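Local atomic coordinates of DUF4442 domain-containing protein (Pseudomonas aeruginosa, PDB entry 1SH8), a protein that is of unknown function but has a hotdog fold and is probably a thioesterase, hydrolysing acyl thioesters. Residues 91-103 against 123-137. Sequence-based numbering, arbitrary orientation.
Sequences RPAKGDIRVEARL and YSLELQLTDEQGEVV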
loop_
_atom_site.group_PDB
_atom_site.type_symbol
_atom_site.label_atom_id
_atom_site.label_comp_id
_atom_site.label_asym_id
_atom_site.label_seq_id
_atom_site.Cartn_x
_atom_site.Cartn_y
_atom_site.Cartn_z
ATOM N N ARG A 91 -4.785 -13.853 6.492
ATOM C CA ARG A 91 -6.151 -14.348 6.333
ATOM C C ARG A 91 -7.109 -13.226 5.951
ATOM O O ARG A 91 -6.836 -12.054 6.208
ATOM C CB ARG A 91 -6.615 -15.032 7.621
ATOM C CG ARG A 91 -6.351 -14.247 8.885
ATOM C CD ARG A 91 -6.333 -15.170 10.095
ATOM N NE ARG A 91 -7.665 -15.648 10.447
ATOM C CZ ARG A 91 -7.899 -16.741 11.168
ATOM N NH1 ARG A 91 -6.885 -17.476 11.609
ATOM N NH2 ARG A 91 -9.147 -17.093 11.455
ATOM N N PRO A 92 -8.238 -13.569 5.309
ATOM C CA PRO A 92 -9.207 -12.541 4.914
ATOM C C PRO A 92 -9.524 -11.627 6.095
ATOM O O PRO A 92 -9.834 -12.101 7.185
ATOM C CB PRO A 92 -10.415 -13.366 4.473
ATOM C CG PRO A 92 -9.774 -14.597 3.893
ATOM C CD PRO A 92 -8.709 -14.913 4.927
ATOM N N ALA A 93 -9.435 -10.319 5.877
ATOM C CA ALA A 93 -9.699 -9.347 6.934
ATOM C C ALA A 93 -11.158 -8.914 6.910
ATOM O O ALA A 93 -11.575 -8.155 6.035
ATOM C CB ALA A 93 -8.782 -8.136 6.766
ATOM N N LYS A 94 -11.932 -9.409 7.873
ATOM C CA LYS A 94 -13.348 -9.079 7.959
ATOM C C LYS A 94 -13.625 -8.137 9.122
ATOM O O LYS A 94 -13.025 -8.261 10.188
ATOM C CB LYS A 94 -14.175 -10.361 8.108
ATOM C CG LYS A 94 -14.057 -11.291 6.905
ATOM C CD LYS A 94 -14.909 -12.535 7.063
ATOM C CE LYS A 94 -14.716 -13.484 5.889
ATOM N NZ LYS A 94 -15.118 -12.864 4.598
ATOM N N GLY A 95 -14.532 -7.188 8.903
ATOM C CA GLY A 95 -14.868 -6.238 9.942
ATOM C C GLY A 95 -13.812 -5.160 10.067
ATOM O O GLY A 95 -13.013 -4.953 9.149
ATOM N N ASP A 96 -13.812 -4.464 11.201
ATOM C CA ASP A 96 -12.841 -3.406 11.445
ATOM C C ASP A 96 -11.493 -4.019 11.811
ATOM O O ASP A 96 -11.420 -5.008 12.550
ATOM C CB ASP A 96 -13.313 -2.493 12.576
ATOM C CG ASP A 96 -14.557 -1.705 12.216
ATOM O OD1 ASP A 96 -14.984 -1.754 11.048
ATOM O OD2 ASP A 96 -15.103 -1.024 13.111
ATOM N N ILE A 97 -10.426 -3.414 11.298
ATOM C CA ILE A 97 -9.074 -3.898 11.537
ATOM C C ILE A 97 -8.270 -2.826 12.264
ATOM O O ILE A 97 -8.426 -1.636 11.986
ATOM C CB ILE A 97 -8.393 -4.248 10.189
ATOM C CG1 ILE A 97 -9.282 -5.212 9.392
ATOM C CG2 ILE A 97 -7.030 -4.866 10.427
ATOM C CD1 ILE A 97 -9.572 -6.539 10.093
ATOM N N ARG A 98 -7.410 -3.246 13.192
ATOM C CA ARG A 98 -6.602 -2.303 13.956
ATOM C C ARG A 98 -5.125 -2.638 13.939
ATOM O O ARG A 98 -4.713 -3.744 13.577
ATOM C CB ARG A 98 -7.051 -2.255 15.429
ATOM C CG ARG A 98 -8.484 -1.823 15.667
ATOM C CD ARG A 98 -8.714 -1.547 17.156
ATOM N NE ARG A 98 -8.528 -2.742 17.986
ATOM C CZ ARG A 98 -8.553 -2.739 19.319
ATOM N NH1 ARG A 98 -8.753 -1.605 19.982
ATOM N NH2 ARG A 98 -8.388 -3.873 19.994
ATOM N N VAL A 99 -4.334 -1.663 14.364
ATOM C CA VAL A 99 -2.896 -1.817 14.458
ATOM C C VAL A 99 -2.393 -0.872 15.542
ATOM O O VAL A 99 -2.974 0.193 15.775
ATOM C CB VAL A 99 -2.191 -1.451 13.123
ATOM C CG1 VAL A 99 -2.359 0.037 12.827
ATOM C CG2 VAL A 99 -0.706 -1.812 13.196
ATOM N N GLU A 100 -1.338 -1.281 16.234
ATOM C CA GLU A 100 -0.726 -0.414 17.225
ATOM C C GLU A 100 0.775 -0.473 16.987
ATOM O O GLU A 100 1.297 -1.457 16.459
ATOM C CB GLU A 100 -1.118 -0.801 18.662
ATOM C CG GLU A 100 -0.812 -2.199 19.132
ATOM C CD GLU A 100 -1.550 -2.530 20.438
ATOM O OE1 GLU A 100 -1.451 -1.748 21.406
ATOM O OE2 GLU A 100 -2.235 -3.575 20.499
ATOM N N ALA A 101 1.462 0.608 17.322
ATOM C CA ALA A 101 2.898 0.686 17.111
ATOM C C ALA A 101 3.506 1.568 18.183
ATOM O O ALA A 101 2.847 2.467 18.695
ATOM C CB ALA A 101 3.188 1.269 15.731
ATOM N N ARG A 102 4.764 1.313 18.516
ATOM C CA ARG A 102 5.419 2.110 19.536
ATOM C C ARG A 102 6.896 2.374 19.259
ATOM O O ARG A 102 7.527 1.694 18.449
ATOM C CB ARG A 102 5.254 1.432 20.904
ATOM C CG ARG A 102 5.855 0.037 21.005
ATOM C CD ARG A 102 5.502 -0.628 22.348
ATOM N NE ARG A 102 4.089 -0.998 22.443
ATOM C CZ ARG A 102 3.487 -1.405 23.561
ATOM N NH1 ARG A 102 4.171 -1.495 24.695
ATOM N NH2 ARG A 102 2.197 -1.730 23.546
ATOM N N LEU A 103 7.413 3.403 19.924
ATOM C CA LEU A 103 8.818 3.811 19.861
ATOM C C LEU A 103 9.160 4.150 21.307
ATOM O O LEU A 103 8.488 4.985 21.912
ATOM C CB LEU A 103 9.003 5.072 19.012
ATOM C CG LEU A 103 9.053 4.977 17.493
ATOM C CD1 LEU A 103 9.207 6.381 16.908
ATOM C CD2 LEU A 103 10.218 4.091 17.078
ATOM N N TYR A 123 14.111 4.522 11.188
ATOM C CA TYR A 123 13.445 3.754 12.228
ATOM C C TYR A 123 12.551 2.742 11.513
ATOM O O TYR A 123 11.998 3.024 10.445
ATOM C CB TYR A 123 12.651 4.643 13.208
ATOM C CG TYR A 123 11.532 5.490 12.633
ATOM C CD1 TYR A 123 10.199 5.071 12.703
ATOM C CD2 TYR A 123 11.800 6.739 12.075
ATOM C CE1 TYR A 123 9.159 5.886 12.235
ATOM C CE2 TYR A 123 10.771 7.560 11.602
ATOM C CZ TYR A 123 9.457 7.129 11.687
ATOM O OH TYR A 123 8.453 7.954 11.225
ATOM N N SER A 124 12.453 1.542 12.071
ATOM C CA SER A 124 11.633 0.507 11.463
ATOM C C SER A 124 10.494 0.100 12.387
ATOM O O SER A 124 10.559 0.306 13.603
ATOM C CB SER A 124 12.488 -0.717 11.131
ATOM O OG SER A 124 13.116 -1.224 12.296
ATOM N N LEU A 125 9.443 -0.459 11.795
ATOM C CA LEU A 125 8.290 -0.924 12.555
ATOM C C LEU A 125 7.888 -2.285 11.994
ATOM O O LEU A 125 7.843 -2.474 10.775
ATOM C CB LEU A 125 7.111 0.054 12.420
ATOM C CG LEU A 125 7.292 1.498 12.912
ATOM C CD1 LEU A 125 6.059 2.327 12.553
ATOM C CD2 LEU A 125 7.515 1.513 14.415
ATOM N N GLU A 126 7.628 -3.230 12.893
ATOM C CA GLU A 126 7.191 -4.581 12.529
ATOM C C GLU A 126 5.871 -4.734 13.267
ATOM O O GLU A 126 5.847 -4.951 14.480
ATOM C CB GLU A 126 8.213 -5.620 12.992
ATOM C CG GLU A 126 9.542 -5.495 12.265
ATOM C CD GLU A 126 10.582 -6.451 12.795
ATOM O OE1 GLU A 126 10.524 -7.652 12.463
ATOM O OE2 GLU A 126 11.454 -5.991 13.557
ATOM N N LEU A 127 4.779 -4.620 12.518
ATOM C CA LEU A 127 3.444 -4.630 13.094
ATOM C C LEU A 127 2.518 -5.761 12.690
ATOM O O LEU A 127 2.723 -6.424 11.675
ATOM C CB LEU A 127 2.752 -3.312 12.737
ATOM C CG LEU A 127 3.609 -2.041 12.775
ATOM C CD1 LEU A 127 2.775 -0.853 12.311
ATOM C CD2 LEU A 127 4.139 -1.811 14.181
ATOM N N GLN A 128 1.480 -5.946 13.499
ATOM C CA GLN A 128 0.450 -6.943 13.242
ATOM C C GLN A 128 -0.884 -6.215 13.160
ATOM O O GLN A 128 -1.175 -5.337 13.976
ATOM C CB GLN A 128 0.356 -7.958 14.377
ATOM C CG GLN A 128 1.603 -8.770 14.622
ATOM C CD GLN A 128 1.346 -9.899 15.596
ATOM O OE1 GLN A 128 0.778 -9.689 16.667
ATOM N NE2 GLN A 128 1.761 -11.105 15.229
ATOM N N LEU A 129 -1.680 -6.565 12.158
ATOM C CA LEU A 129 -3.007 -5.982 11.999
ATOM C C LEU A 129 -3.952 -7.065 12.493
ATOM O O LEU A 129 -3.820 -8.228 12.110
ATOM C CB LEU A 129 -3.285 -5.656 10.528
ATOM C CG LEU A 129 -2.750 -4.314 10.008
ATOM C CD1 LEU A 129 -1.258 -4.174 10.295
ATOM C CD2 LEU A 129 -3.041 -4.226 8.510
ATOM N N THR A 130 -4.903 -6.691 13.340
ATOM C CA THR A 130 -5.820 -7.671 13.903
ATOM C C THR A 130 -7.284 -7.333 13.691
ATOM O O THR A 130 -7.646 -6.164 13.562
ATOM C CB THR A 130 -5.575 -7.824 15.424
ATOM O OG1 THR A 130 -5.809 -6.566 16.077
ATOM C CG2 THR A 130 -4.136 -8.255 15.690
ATOM N N ASP A 131 -8.131 -8.358 13.651
ATOM C CA ASP A 131 -9.559 -8.115 13.502
ATOM C C ASP A 131 -10.211 -8.041 14.889
ATOM O O ASP A 131 -9.522 -8.114 15.909
ATOM C CB ASP A 131 -10.228 -9.188 12.629
ATOM C CG ASP A 131 -10.173 -10.574 13.234
ATOM O OD1 ASP A 131 -9.997 -10.708 14.466
ATOM O OD2 ASP A 131 -10.330 -11.542 12.458
ATOM N N GLU A 132 -11.531 -7.891 14.924
ATOM C CA GLU A 132 -12.262 -7.758 16.183
ATOM C C GLU A 132 -12.116 -8.911 17.175
ATOM O O GLU A 132 -12.423 -8.753 18.360
ATOM C CB GLU A 132 -13.740 -7.496 15.880
ATOM C CG GLU A 132 -13.974 -6.099 15.295
ATOM C CD GLU A 132 -15.376 -5.908 14.740
ATOM O OE1 GLU A 132 -16.343 -6.318 15.423
ATOM O OE2 GLU A 132 -15.509 -5.339 13.627
ATOM N N GLN A 133 -11.638 -10.055 16.689
ATOM C CA GLN A 133 -11.435 -11.240 17.522
ATOM C C GLN A 133 -9.962 -11.383 17.899
ATOM O O GLN A 133 -9.566 -12.367 18.525
ATOM C CB GLN A 133 -11.880 -12.493 16.766
ATOM C CG GLN A 133 -13.349 -12.509 16.416
ATOM C CD GLN A 133 -14.207 -12.628 17.642
ATOM O OE1 GLN A 133 -14.136 -13.624 18.364
ATOM N NE2 GLN A 133 -15.021 -11.610 17.899
ATOM N N GLY A 134 -9.150 -10.407 17.505
ATOM C CA GLY A 134 -7.734 -10.465 17.815
ATOM C C GLY A 134 -6.930 -11.355 16.880
ATOM O O GLY A 134 -5.747 -11.616 17.144
ATOM N N GLU A 135 -7.555 -11.849 15.808
ATOM C CA GLU A 135 -6.844 -12.687 14.838
ATOM C C GLU A 135 -5.926 -11.800 13.998
ATOM O O GLU A 135 -6.312 -10.706 13.585
ATOM C CB GLU A 135 -7.810 -13.410 13.887
ATOM C CG GLU A 135 -8.609 -14.545 14.493
ATOM C CD GLU A 135 -7.734 -15.627 15.109
ATOM O OE1 GLU A 135 -6.797 -16.118 14.442
ATOM O OE2 GLU A 135 -7.995 -15.992 16.271
ATOM N N VAL A 136 -4.714 -12.277 13.745
ATOM C CA VAL A 136 -3.752 -11.534 12.940
ATOM C C VAL A 136 -4.083 -11.747 11.466
ATOM O O VAL A 136 -3.922 -12.846 10.937
ATOM C CB VAL A 136 -2.319 -12.009 13.244
ATOM C CG1 VAL A 136 -1.321 -11.303 12.335
ATOM C CG2 VAL A 136 -1.994 -11.725 14.704
ATOM N N VAL A 137 -4.551 -10.694 10.801
ATOM C CA VAL A 137 -4.927 -10.809 9.400
ATOM C C VAL A 137 -3.800 -10.468 8.430
ATOM O O VAL A 137 -3.811 -10.904 7.278
ATOM C CB VAL A 137 -6.158 -9.921 9.085
ATOM C CG1 VAL A 137 -7.335 -10.331 9.971
ATOM C CG2 VAL A 137 -5.814 -8.443 9.286
HETATM O O HOH W 1 -10.988 -11.356 9.806
HETATM O O HOH W 2 -12.948 -7.315 12.674
HETATM O O HOH W 3 -8.291 -5.413 16.788
HETATM O O HOH W 4 -1.143 -4.306 16.425
HETATM O O HOH W 5 1.857 -4.334 16.143
HETATM O O HOH W 6 -3.991 -4.268 17.723
#
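Strand 97-102 and strand 123-130 join antiparallel at one end only, in the highly curved sheet of a hotdog fold: a single hydrogen-bonded pair, Arg98 with Thr130, links the strands, which then diverge. Arg98 N gives Thr130 O a bond of 3.0 Å in the carbonyl plane, and Thr130 N returns one to Arg98 O. Just beyond this pair two waters stand in for direct bonds, one bridging Glu100 N to Gln128 O and the other Gln128 N to Glu100 O. On the inner face, turned to helices 54-62 and 64-72, a chi1 of 66° sets Val99 CG2 anti to the backbone N, where it reaches Leu127 CD1 (3.7 Å) and Leu129 CD1. Ala101 CB rests 3.6 Å from Leu127 CD2, while Ile97 crosses Leu129 at about a right angle and puts CG2 against Val137 CG2. The type I turn 131-134 carries an Asx turn, Asp131 OD1 accepting from Gln133 N; Glu135 N reaches the same oxygen from the opposite face of the carboxylate, and OD2 takes a water that also holds Pro92 O and Lys94 N. From the same turn, extended Glu132 accepts Asp96 N with the anti lone pair of OE2 (3.1 Å). Before strand 97-102, Arg91 N bonds to Val137 O. The Arg91 guanidinium and the Glu135 carboxylate, planes 45° apart, form a salt bridge by charge alone: Glu135 OE1 sits above one guanidinium face, offset toward the rim, 3.1 Å from Arg91 NH1.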